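PDB 1PZV: probable ubiquitin-conjugating enzyme E2 7 from Caenorhabditis elegans, which probably takes over activated ubiquitin from the E1 enzyme as a thioester on its own cysteine and passes it on for covalent attachment to other proteins. Local coordinates for residues 76-89 with 125-139. Sequence-based numbering, arbitrary orientation.
Sequences IWHPNIDKEGNVCI and MLTDPNFESPANVDA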
loop_
_atom_site.group_PDB
_atom_site.type_symbol
_atom_site.label_atom_id
_atom_site.label_comp_id
_atom_site.label_asym_id
_atom_site.label_seq_id
_atom_site.Cartn_x
_atom_site.Cartn_y
_atom_site.Cartn_z
ATOM N N ILE A 76 -5.222 -9.953 -0.032
ATOM C CA ILE A 76 -4.962 -9.333 -1.325
ATOM C C ILE A 76 -3.997 -10.243 -2.075
ATOM O O ILE A 76 -3.083 -10.809 -1.470
ATOM C CB ILE A 76 -4.358 -7.919 -1.181
ATOM C CG1 ILE A 76 -4.298 -7.252 -2.555
ATOM C CG2 ILE A 76 -2.976 -7.997 -0.538
ATOM C CD1 ILE A 76 -4.123 -5.757 -2.490
ATOM N N TRP A 77 -4.211 -10.406 -3.378
ATOM C CA TRP A 77 -3.348 -11.270 -4.181
ATOM C C TRP A 77 -2.544 -10.433 -5.157
ATOM O O TRP A 77 -3.024 -10.066 -6.231
ATOM C CB TRP A 77 -4.180 -12.315 -4.941
ATOM C CG TRP A 77 -3.349 -13.432 -5.530
ATOM C CD1 TRP A 77 -3.164 -13.702 -6.858
ATOM C CD2 TRP A 77 -2.542 -14.381 -4.815
ATOM N NE1 TRP A 77 -2.283 -14.746 -7.015
ATOM C CE2 TRP A 77 -1.880 -15.179 -5.779
ATOM C CE3 TRP A 77 -2.299 -14.624 -3.453
ATOM C CZ2 TRP A 77 -1.002 -16.212 -5.425
ATOM C CZ3 TRP A 77 -1.422 -15.655 -3.100
ATOM C CH2 TRP A 77 -0.780 -16.429 -4.086
ATOM N N HIS A 78 -1.310 -10.130 -4.770
ATOM C CA HIS A 78 -0.441 -9.305 -5.604
ATOM C C HIS A 78 1.036 -9.726 -5.578
ATOM O O HIS A 78 1.583 -10.121 -4.536
ATOM C CB HIS A 78 -0.552 -7.831 -5.179
ATOM C CG HIS A 78 0.016 -6.874 -6.176
ATOM N ND1 HIS A 78 -0.694 -6.437 -7.278
ATOM C CD2 HIS A 78 1.228 -6.278 -6.257
ATOM C CE1 HIS A 78 0.053 -5.614 -7.985
ATOM N NE2 HIS A 78 1.228 -5.498 -7.388
ATOM N N PRO A 79 1.695 -9.650 -6.740
ATOM C CA PRO A 79 3.107 -10.002 -6.898
ATOM C C PRO A 79 4.020 -9.270 -5.912
ATOM O O PRO A 79 5.011 -9.836 -5.438
ATOM C CB PRO A 79 3.397 -9.600 -8.340
ATOM C CG PRO A 79 2.092 -9.910 -9.024
ATOM C CD PRO A 79 1.065 -9.383 -8.047
ATOM N N ASN A 80 3.685 -8.016 -5.600
ATOM C CA ASN A 80 4.510 -7.215 -4.701
ATOM C C ASN A 80 4.041 -7.093 -3.267
ATOM O O ASN A 80 4.509 -6.243 -2.516
ATOM C CB ASN A 80 4.722 -5.842 -5.308
ATOM C CG ASN A 80 5.386 -5.923 -6.664
ATOM O OD1 ASN A 80 4.780 -5.573 -7.683
ATOM N ND2 ASN A 80 6.637 -6.410 -6.694
ATOM N N ILE A 81 3.105 -7.948 -2.889
ATOM C CA ILE A 81 2.622 -7.988 -1.522
ATOM C C ILE A 81 2.922 -9.438 -1.148
ATOM O O ILE A 81 2.424 -10.354 -1.805
ATOM C CB ILE A 81 1.107 -7.776 -1.431
ATOM C CG1 ILE A 81 0.678 -6.599 -2.302
ATOM C CG2 ILE A 81 0.715 -7.535 0.019
ATOM C CD1 ILE A 81 1.175 -5.264 -1.820
ATOM N N ASP A 82 3.748 -9.660 -0.130
ATOM C CA ASP A 82 4.045 -11.034 0.242
ATOM C C ASP A 82 2.822 -11.708 0.864
ATOM O O ASP A 82 1.747 -11.113 0.967
ATOM C CB ASP A 82 5.256 -11.119 1.196
ATOM C CG ASP A 82 5.002 -10.477 2.549
ATOM O OD1 ASP A 82 3.860 -10.544 3.051
ATOM O OD2 ASP A 82 5.959 -9.921 3.127
ATOM N N LYS A 83 3.004 -12.960 1.265
ATOM C CA LYS A 83 1.952 -13.766 1.874
ATOM C C LYS A 83 1.562 -13.265 3.264
ATOM O O LYS A 83 0.640 -13.786 3.889
ATOM C CB LYS A 83 2.419 -15.228 1.948
ATOM C CG LYS A 83 3.944 -15.417 1.745
ATOM C CD LYS A 83 4.772 -14.661 2.796
ATOM C CE LYS A 83 6.273 -14.834 2.574
ATOM N NZ LYS A 83 7.089 -14.162 3.636
ATOM N N GLU A 84 2.271 -12.254 3.747
ATOM C CA GLU A 84 1.974 -11.695 5.060
ATOM C C GLU A 84 1.378 -10.293 4.929
ATOM O O GLU A 84 1.246 -9.574 5.915
ATOM C CB GLU A 84 3.241 -11.664 5.916
ATOM C CG GLU A 84 3.913 -13.028 6.025
ATOM C CD GLU A 84 5.122 -13.032 6.952
ATOM O OE1 GLU A 84 4.932 -13.003 8.193
ATOM O OE2 GLU A 84 6.261 -13.062 6.429
ATOM N N GLY A 85 1.016 -9.924 3.703
ATOM C CA GLY A 85 0.423 -8.622 3.461
ATOM C C GLY A 85 1.416 -7.477 3.361
ATOM O O GLY A 85 1.053 -6.363 2.977
ATOM N N ASN A 86 2.670 -7.746 3.712
ATOM C CA ASN A 86 3.711 -6.734 3.654
ATOM C C ASN A 86 3.898 -6.272 2.225
ATOM O O ASN A 86 4.083 -7.090 1.318
ATOM C CB ASN A 86 5.023 -7.299 4.180
ATOM C CG ASN A 86 4.972 -7.589 5.654
ATOM O OD1 ASN A 86 5.809 -8.323 6.186
ATOM N ND2 ASN A 86 3.990 -7.007 6.335
ATOM N N VAL A 87 3.836 -4.961 2.024
ATOM C CA VAL A 87 4.017 -4.415 0.697
ATOM C C VAL A 87 5.500 -4.208 0.502
ATOM O O VAL A 87 6.171 -3.651 1.367
ATOM C CB VAL A 87 3.323 -3.071 0.528
ATOM C CG1 VAL A 87 3.451 -2.616 -0.917
ATOM C CG2 VAL A 87 1.873 -3.184 0.934
ATOM N N CYS A 88 6.013 -4.665 -0.630
ATOM C CA CYS A 88 7.426 -4.527 -0.914
ATOM C C CYS A 88 7.668 -3.801 -2.217
ATOM O O CYS A 88 7.617 -4.399 -3.288
ATOM C CB CYS A 88 8.078 -5.905 -0.955
ATOM S SG CYS A 88 7.860 -6.848 0.591
ATOM N N ILE A 89 7.930 -2.502 -2.111
ATOM C CA ILE A 89 8.204 -1.663 -3.279
ATOM C C ILE A 89 9.441 -0.787 -3.029
ATOM O O ILE A 89 9.776 -0.500 -1.880
ATOM C CB ILE A 89 6.979 -0.795 -3.617
ATOM C CG1 ILE A 89 6.585 0.050 -2.393
ATOM C CG2 ILE A 89 5.838 -1.702 -4.087
ATOM C CD1 ILE A 89 5.378 0.927 -2.600
ATOM N N MET A 125 1.691 0.400 -7.993
ATOM C CA MET A 125 1.887 -1.009 -7.717
ATOM C C MET A 125 0.676 -1.855 -8.106
ATOM O O MET A 125 0.823 -2.923 -8.714
ATOM C CB MET A 125 2.179 -1.228 -6.241
ATOM C CG MET A 125 2.062 -2.682 -5.847
ATOM S SD MET A 125 2.415 -2.934 -4.133
ATOM C CE MET A 125 0.878 -2.308 -3.385
ATOM N N LEU A 126 -0.516 -1.389 -7.739
ATOM C CA LEU A 126 -1.734 -2.121 -8.058
ATOM C C LEU A 126 -2.049 -2.060 -9.564
ATOM O O LEU A 126 -2.529 -3.028 -10.155
ATOM C CB LEU A 126 -2.900 -1.554 -7.249
ATOM C CG LEU A 126 -2.761 -1.588 -5.721
ATOM C CD1 LEU A 126 -3.911 -0.817 -5.098
ATOM C CD2 LEU A 126 -2.732 -3.024 -5.206
ATOM N N THR A 127 -1.759 -0.923 -10.183
ATOM C CA THR A 127 -2.023 -0.736 -11.604
ATOM C C THR A 127 -0.973 -1.393 -12.502
ATOM O O THR A 127 -1.282 -1.865 -13.604
ATOM C CB THR A 127 -2.061 0.764 -11.962
ATOM O OG1 THR A 127 -2.871 1.456 -11.009
ATOM C CG2 THR A 127 -2.627 0.969 -13.364
ATOM N N ASP A 128 0.268 -1.420 -12.026
ATOM C CA ASP A 128 1.372 -1.975 -12.804
ATOM C C ASP A 128 2.425 -2.627 -11.910
ATOM O O ASP A 128 3.419 -2.001 -11.547
ATOM C CB ASP A 128 2.016 -0.851 -13.609
ATOM C CG ASP A 128 2.647 -1.343 -14.874
ATOM O OD1 ASP A 128 3.546 -2.222 -14.797
ATOM O OD2 ASP A 128 2.231 -0.846 -15.945
ATOM N N PRO A 129 2.226 -3.904 -11.560
ATOM C CA PRO A 129 3.188 -4.595 -10.697
ATOM C C PRO A 129 4.601 -4.676 -11.278
ATOM O O PRO A 129 4.786 -4.777 -12.496
ATOM C CB PRO A 129 2.549 -5.970 -10.510
ATOM C CG PRO A 129 1.839 -6.185 -11.824
ATOM C CD PRO A 129 1.206 -4.837 -12.080
ATOM N N ASN A 130 5.596 -4.605 -10.400
ATOM C CA ASN A 130 6.990 -4.702 -10.816
ATOM C C ASN A 130 7.501 -6.056 -10.370
ATOM O O ASN A 130 7.626 -6.321 -9.171
ATOM C CB ASN A 130 7.846 -3.596 -10.181
ATOM C CG ASN A 130 9.349 -3.827 -10.378
ATOM O OD1 ASN A 130 9.989 -4.546 -9.603
ATOM N ND2 ASN A 130 9.908 -3.228 -11.427
ATOM N N PHE A 131 7.782 -6.925 -11.329
ATOM C CA PHE A 131 8.272 -8.239 -10.972
ATOM C C PHE A 131 9.693 -8.081 -10.449
ATOM O O PHE A 131 9.864 -7.711 -9.284
ATOM C CB PHE A 131 8.157 -9.182 -12.173
ATOM C CG PHE A 131 6.729 -9.350 -12.651
ATOM C CD1 PHE A 131 6.115 -8.364 -13.434
ATOM C CD2 PHE A 131 5.966 -10.448 -12.249
ATOM C CE1 PHE A 131 4.765 -8.463 -13.799
ATOM C CE2 PHE A 131 4.613 -10.555 -12.609
ATOM C CZ PHE A 131 4.016 -9.560 -13.386
ATOM N N GLU A 132 10.708 -8.321 -11.273
ATOM C CA GLU A 132 12.080 -8.161 -10.792
ATOM C C GLU A 132 12.186 -8.477 -9.301
ATOM O O GLU A 132 12.235 -7.567 -8.476
ATOM C CB GLU A 132 12.557 -6.722 -10.984
ATOM C CG GLU A 132 12.856 -6.300 -12.400
ATOM C CD GLU A 132 13.721 -5.049 -12.424
ATOM O OE1 GLU A 132 13.345 -4.062 -11.753
ATOM O OE2 GLU A 132 14.774 -5.054 -13.104
ATOM N N SER A 133 12.210 -9.755 -8.955
ATOM C CA SER A 133 12.309 -10.165 -7.557
ATOM C C SER A 133 11.036 -9.862 -6.761
ATOM O O SER A 133 11.082 -9.159 -5.753
ATOM C CB SER A 133 13.501 -9.473 -6.879
ATOM O OG SER A 133 14.684 -9.605 -7.648
ATOM N N PRO A 134 9.881 -10.382 -7.213
ATOM C CA PRO A 134 8.614 -10.153 -6.513
ATOM C C PRO A 134 8.684 -10.724 -5.100
ATOM O O PRO A 134 9.455 -11.651 -4.837
ATOM C CB PRO A 134 7.609 -10.900 -7.376
ATOM C CG PRO A 134 8.196 -10.771 -8.755
ATOM C CD PRO A 134 9.649 -11.061 -8.500
ATOM N N ALA A 135 7.883 -10.167 -4.193
ATOM C CA ALA A 135 7.860 -10.624 -2.805
ATOM C C ALA A 135 6.901 -11.788 -2.699
ATOM O O ALA A 135 6.783 -12.429 -1.655
ATOM C CB ALA A 135 7.409 -9.500 -1.889
ATOM N N ASN A 136 6.215 -12.053 -3.800
ATOM C CA ASN A 136 5.254 -13.138 -3.854
ATOM C C ASN A 136 5.328 -13.763 -5.235
ATOM O O ASN A 136 4.680 -13.302 -6.185
ATOM C CB ASN A 136 3.847 -12.605 -3.601
ATOM C CG ASN A 136 2.848 -13.706 -3.388
ATOM O OD1 ASN A 136 2.728 -14.613 -4.206
ATOM N ND2 ASN A 136 2.121 -13.637 -2.286
ATOM N N VAL A 137 6.127 -14.817 -5.344
ATOM C CA VAL A 137 6.301 -15.495 -6.615
ATOM C C VAL A 137 5.002 -16.176 -7.052
ATOM O O VAL A 137 4.569 -16.022 -8.197
ATOM C CB VAL A 137 7.447 -16.528 -6.530
ATOM C CG1 VAL A 137 8.041 -16.766 -7.925
ATOM C CG2 VAL A 137 8.522 -16.032 -5.563
ATOM N N ASP A 138 4.375 -16.919 -6.144
ATOM C CA ASP A 138 3.114 -17.593 -6.457
ATOM C C ASP A 138 2.265 -16.675 -7.338
ATOM O O ASP A 138 1.680 -17.101 -8.340
ATOM C CB ASP A 138 2.340 -17.888 -5.169
ATOM C CG ASP A 138 3.016 -18.928 -4.304
ATOM O OD1 ASP A 138 2.891 -20.123 -4.631
ATOM O OD2 ASP A 138 3.673 -18.553 -3.306
ATOM N N ALA A 139 2.218 -15.406 -6.941
ATOM C CA ALA A 139 1.449 -14.399 -7.643
ATOM C C ALA A 139 2.165 -13.948 -8.897
ATOM O O ALA A 139 1.557 -13.833 -9.964
ATOM C CB ALA A 139 1.206 -13.211 -6.728
#
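The side-chain amide of Asn-80 lies along the backbone of Asn-130 and bonds to it twice: ND2 donates to Asn-130 O at 2.7 Å, nearly straight at 164° and with Asn-130 O in the plane of the Asn-80 amide, while OD1 accepts from Asn-130 N at 3.0 Å. Without this amide, as with an alanine here, both backbone groups of Asn-130 would probably lose these mates and the 128-136 loop would be freer to shift. Nearby, Pro-79 O receives weak bonds from the backbone N of Ala-135 and Asn-136, and Asn-136 ND2 donates weakly to Ile-81 O. Apolar contacts centre on Met-125, whose extended start carries SD to Val-87 CG1 (3.4 Å) before a bend at chi3 (76°) turns CE to Ile-81 CD1 (3.4 Å). Ala-139 CB sits over one face of Trp-77, a CH-pi contact 4.1 Å from the centroid of its five-membered ring. Cys-88, the predicted thioester cysteine of this UBC fold, has SG 3.7 Å from Ala-135 CB, which places the 128-136 loop beside the active site. The 76-89 loop, following strand 69-72, thus packs against the end of helix 115-127 and the start of helix 137-144, with Val-87 and Ile-81 also touching Phe-72 of that strand.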